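Local coordinates for protein hydroxynitrile lyase (PDB 5Y02) that probably acts as a lyase on cyanohydrins such as (R)-mandelonitrile, which it binds, splitting them into an aldehyde and hydrogen cyanide, at residues H70-A73 against D74-F78; T48-G51 against P52-D56. All blocks are in the same frame, centred on the assembly; numbering follows the deposited sequence.

Interaction 1: H70-A73 against D74-F78; sequences HSVA and DFLNF
Ser71 meets Asp74 twice at the N-cap of helix 72-79, in the stress-responsive A/B barrel domain that makes up most of this chain. Its hydroxyl works in both directions: OG accepts from Asp74 N at 3.1 Å in a fairly straight capping bond, and gives its own proton to Asp74 OD2 at 2.8 Å. A chi1 of 63° sets OG between the backbone N and the carbonyl carbon of Ser71, where it faces the amide of Asp74. Asp74 answers with its CG beside its own backbone N (chi1 -71°), which brings amide and carboxylate together round the one hydroxyl. The proton does not arrive in the carboxylate plane but from above it. On another approach OD2 lies at the edge of the His70 ring and in that ring's plane, 3.3 Å from CD2, with ring and carboxylate planes 43° apart. Placed at the amino end of the helix, this carboxylate is probably steadied by the helix dipole.

The regular bonds start at once: Phe75 N reaches Ser71 O (3.0 Å), so Ser71 satisfies two successive amides, one through its side chain and one through its carbonyl. Leu76 N follows to Val72 O and Asn77 N to Ala73 O. With an alanine in place of Ser71, Asp74 N would probably lose its cap and Asp74 OD2 its donor, and the carboxylate would be freer to turn.

Of the apolar side chains, Phe75 turns inward to the rings of His9 and Phe69, while Val72 and Leu76 pack on Leu50 and Val54 of the second subunit. Val72 and Leu76 lie side by side and point the same way, with Val72 CG1 3.7 Å from Leu76 CD1.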
loop_
_atom_site.group_PDB
_atom_site.type_symbol
_atom_site.label_atom_id
_atom_site.label_comp_id
_atom_site.label_asym_id
_atom_site.label_seq_id
_atom_site.Cartn_x
_atom_site.Cartn_y
_atom_site.Cartn_z
ATOM N N HIS A 70 7.343 -14.906 1.702
ATOM C CA HIS A 70 8.711 -15.338 1.345
ATOM C C HIS A 70 8.908 -15.460 -0.181
ATOM O O HIS A 70 9.993 -15.201 -0.701
ATOM C CB HIS A 70 9.016 -16.673 2.066
ATOM C CG HIS A 70 10.334 -17.289 1.709
ATOM N ND1 HIS A 70 11.543 -16.711 2.045
ATOM C CD2 HIS A 70 10.636 -18.449 1.073
ATOM C CE1 HIS A 70 12.531 -17.476 1.611
ATOM N NE2 HIS A 70 12.009 -18.536 1.019
ATOM N N SER A 71 7.847 -15.820 -0.893
ATOM C CA SER A 71 7.902 -16.004 -2.333
ATOM C C SER A 71 6.499 -15.964 -2.905
ATOM O O SER A 71 5.517 -16.075 -2.155
ATOM C CB SER A 71 8.523 -17.362 -2.650
ATOM O OG SER A 71 7.702 -18.381 -2.131
ATOM N N VAL A 72 6.403 -15.827 -4.224
ATOM C CA VAL A 72 5.123 -15.982 -4.917
ATOM C C VAL A 72 4.497 -17.360 -4.690
ATOM O O VAL A 72 3.290 -17.451 -4.490
ATOM C CB VAL A 72 5.235 -15.682 -6.435
ATOM C CG1 VAL A 72 4.042 -16.228 -7.225
ATOM C CG2 VAL A 72 5.332 -14.193 -6.647
ATOM N N ALA A 73 5.306 -18.421 -4.716
ATOM C CA ALA A 73 4.827 -19.782 -4.405
ATOM C C ALA A 73 4.106 -19.835 -3.064
ATOM O O ALA A 73 3.015 -20.400 -2.952
ATOM C CB ALA A 73 5.986 -20.777 -4.403
ATOM N N ASP A 74 4.721 -19.238 -2.053
ATOM C CA ASP A 74 4.147 -19.214 -0.716
ATOM C C ASP A 74 2.863 -18.382 -0.678
ATOM O O ASP A 74 1.892 -18.799 -0.061
ATOM C CB ASP A 74 5.148 -18.689 0.311
ATOM C CG ASP A 74 6.278 -19.675 0.582
ATOM O OD1 ASP A 74 5.983 -20.848 0.849
ATOM O OD2 ASP A 74 7.460 -19.272 0.519
ATOM N N PHE A 75 2.848 -17.246 -1.376
ATOM C CA PHE A 75 1.621 -16.455 -1.474
ATOM C C PHE A 75 0.456 -17.255 -2.060
ATOM O O PHE A 75 -0.652 -17.256 -1.516
ATOM C CB PHE A 75 1.821 -15.166 -2.293
ATOM C CG PHE A 75 0.545 -14.399 -2.469
ATOM C CD1 PHE A 75 -0.012 -13.732 -1.397
ATOM C CD2 PHE A 75 -0.146 -14.440 -3.659
ATOM C CE1 PHE A 75 -1.211 -13.036 -1.525
ATOM C CE2 PHE A 75 -1.353 -13.764 -3.800
ATOM C CZ PHE A 75 -1.889 -13.073 -2.726
ATOM N N LEU A 76 0.712 -17.930 -3.169
ATOM C CA LEU A 76 -0.317 -18.684 -3.855
ATOM C C LEU A 76 -0.784 -19.910 -3.058
ATOM O O LEU A 76 -1.977 -20.216 -3.033
ATOM C CB LEU A 76 0.159 -19.057 -5.256
ATOM C CG LEU A 76 0.287 -17.869 -6.215
ATOM C CD1 LEU A 76 1.002 -18.263 -7.496
ATOM C CD2 LEU A 76 -1.084 -17.281 -6.539
ATOM N N ASN A 77 0.135 -20.577 -2.367
ATOM C CA ASN A 77 -0.271 -21.640 -1.415
ATOM C C ASN A 77 -1.185 -21.076 -0.315
ATOM O O ASN A 77 -2.224 -21.654 -0.014
ATOM C CB ASN A 77 0.954 -22.323 -0.798
ATOM C CG ASN A 77 1.687 -23.215 -1.789
ATOM O OD1 ASN A 77 1.077 -23.796 -2.689
ATOM N ND2 ASN A 77 3.002 -23.327 -1.626
ATOM N N PHE A 78 -0.795 -19.933 0.251
ATOM C CA PHE A 78 -1.622 -19.215 1.226
ATOM C C PHE A 78 -3.010 -18.851 0.680
ATOM O O PHE A 78 -4.039 -19.194 1.282
ATOM C CB PHE A 78 -0.906 -17.948 1.683
ATOM C CG PHE A 78 -1.782 -16.988 2.436
ATOM C CD1 PHE A 78 -2.062 -17.197 3.785
ATOM C CD2 PHE A 78 -2.322 -15.865 1.799
ATOM C CE1 PHE A 78 -2.862 -16.305 4.491
ATOM C CE2 PHE A 78 -3.130 -14.971 2.498
ATOM C CZ PHE A 78 -3.402 -15.194 3.847
#

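Interaction 2: T48-G51 against P52-D56; sequences TDLG and PAVED
The carbonyl of Gly51 is the flat group that takes the amides of Val54 and Glu55. Glu55 N comes to Gly51 O in the carbonyl plane, at 3.1 Å, while Val54 N stands above that plane, 41° out of it, at 3.2 Å in a less straight bond. Together they close a single helical turn over Pro52, Ala53 and Val54. Just before it lies an Asx turn: Asp49 OD2 accepts from Gly51 N at 2.9 Å, the donor standing above the carboxylate rather than in its plane. The Asp49 side chain extends away from its own nitrogen (chi1 -178°), and so its carboxylate lies alongside the chain ahead and can take the amide two residues on.

Both turns belong to the loop between strands 44-48 and 63-69 of the barrel domain. Gly51 joins them with a phi of 84°, and a side chain here would run into Pro52 CD.

Two waters bridge the Asp49 carboxylate and Glu55 O. One molecule donates to Asp49 OD2 and to Glu55 O, 2.7 Å from each; a second lies between Asp49 OD1 and the same carbonyl. Glu55 O thus accepts from water, which probably eases its closeness to Gly51 O, a second acceptor.

The second subunit reaches in as well. Its Asn102 gives its backbone N to Asp49 OD1 and its ND2 to Glu55 OE1, while Glu55 OE2 binds a hexanediol probably left from crystallisation. Leu50 packs on Ile104 of that subunit and Val54 on its Phe75. Within the loop these two side chains also meet: Val54 CG2, held beside its own backbone N, rests 3.8 Å from Leu50 CB.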
loop_
_atom_site.group_PDB
_atom_site.type_symbol
_atom_site.label_atom_id
_atom_site.label_comp_id
_atom_site.label_asym_id
_atom_site.label_seq_id
_atom_site.Cartn_x
_atom_site.Cartn_y
_atom_site.Cartn_z
ATOM N N THR A 48 -5.994 2.943 9.383
ATOM C CA THR A 48 -7.014 3.753 8.724
ATOM C C THR A 48 -6.389 5.008 8.177
ATOM O O THR A 48 -5.526 5.616 8.809
ATOM C CB THR A 48 -8.152 4.116 9.694
ATOM O OG1 THR A 48 -7.597 4.531 10.930
ATOM C CG2 THR A 48 -9.002 2.925 9.965
ATOM N N ASP A 49 -6.831 5.411 6.990
ATOM C CA ASP A 49 -6.310 6.612 6.394
ATOM C C ASP A 49 -6.457 7.833 7.321
ATOM O O ASP A 49 -7.480 8.021 7.984
ATOM C CB ASP A 49 -6.931 6.902 5.032
ATOM C CG ASP A 49 -6.327 8.138 4.412
ATOM O OD1 ASP A 49 -5.132 8.102 4.046
ATOM O OD2 ASP A 49 -7.029 9.179 4.383
ATOM N N LEU A 50 -5.408 8.638 7.370
ATOM C CA LEU A 50 -5.348 9.769 8.285
ATOM C C LEU A 50 -6.185 10.991 7.872
ATOM O O LEU A 50 -6.307 11.934 8.654
ATOM C CB LEU A 50 -3.890 10.168 8.537
ATOM C CG LEU A 50 -3.163 9.212 9.485
ATOM C CD1 LEU A 50 -1.664 9.436 9.363
ATOM C CD2 LEU A 50 -3.606 9.393 10.930
ATOM N N GLY A 51 -6.759 10.977 6.674
ATOM C CA GLY A 51 -7.661 12.043 6.229
ATOM C C GLY A 51 -6.994 13.268 5.634
ATOM O O GLY A 51 -5.769 13.327 5.537
ATOM N N PRO A 52 -7.809 14.262 5.218
ATOM C CA PRO A 52 -7.363 15.385 4.371
ATOM C C PRO A 52 -6.528 16.469 5.068
ATOM O O PRO A 52 -5.902 17.290 4.389
ATOM C CB PRO A 52 -8.679 15.966 3.839
ATOM C CG PRO A 52 -9.697 15.618 4.881
ATOM C CD PRO A 52 -9.263 14.303 5.474
ATOM N N ALA A 53 -6.496 16.477 6.397
ATOM C CA ALA A 53 -5.575 17.382 7.103
ATOM C C ALA A 53 -4.129 16.928 6.920
ATOM O O ALA A 53 -3.210 17.727 7.038
ATOM C CB ALA A 53 -5.922 17.479 8.581
ATOM N N VAL A 54 -3.941 15.644 6.639
ATOM C CA VAL A 54 -2.622 15.077 6.399
ATOM C C VAL A 54 -2.367 15.051 4.888
ATOM O O VAL A 54 -1.413 15.671 4.402
ATOM C CB VAL A 54 -2.514 13.672 7.044
ATOM C CG1 VAL A 54 -1.173 13.013 6.730
ATOM C CG2 VAL A 54 -2.733 13.786 8.555
ATOM N N GLU A 55 -3.215 14.334 4.148
ATOM C CA GLU A 55 -3.130 14.309 2.680
ATOM C C GLU A 55 -4.459 13.861 2.069
ATOM O O GLU A 55 -5.137 13.002 2.630
ATOM C CB GLU A 55 -1.976 13.408 2.205
ATOM C CG GLU A 55 -1.689 13.514 0.707
ATOM C CD GLU A 55 -0.433 12.783 0.251
ATOM O OE1 GLU A 55 0.226 12.090 1.077
ATOM O OE2 GLU A 55 -0.104 12.907 -0.957
ATOM N N ASP A 56 -4.835 14.444 0.930
ATOM C CA ASP A 56 -6.181 14.211 0.384
ATOM C C ASP A 56 -6.230 13.453 -0.964
ATOM O O ASP A 56 -6.878 13.890 -1.908
ATOM C CB ASP A 56 -6.922 15.546 0.297
ATOM C CG ASP A 56 -8.431 15.377 0.108
ATOM O OD1 ASP A 56 -8.983 14.286 0.403
ATOM O OD2 ASP A 56 -9.072 16.346 -0.334
HETATM O O HOH W 1 -3.937 10.644 3.818
HETATM O O HOH W 2 -7.271 11.397 2.880
#

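How the interactions relate
Within one chain the two contacts lie on opposite sides of its centre, their own centres 32 Å apart and their nearest atoms about 19 Å, with no touch. The dimer brings them together: part of interaction 1 packs against interaction 2 of the other subunit, Phe75 meeting Glu55 across the interface beside the apolar side chains of helix and loop. Interaction 1 lies nearer the mandelonitrile pocket of its own chain, for Phe78 touches the ligand and the side chain of Phe75 is about 6 Å from it. The loop of interaction 2 comes up to the partner's pocket, where Glu55 packs on His9, a pocket residue of the second subunit.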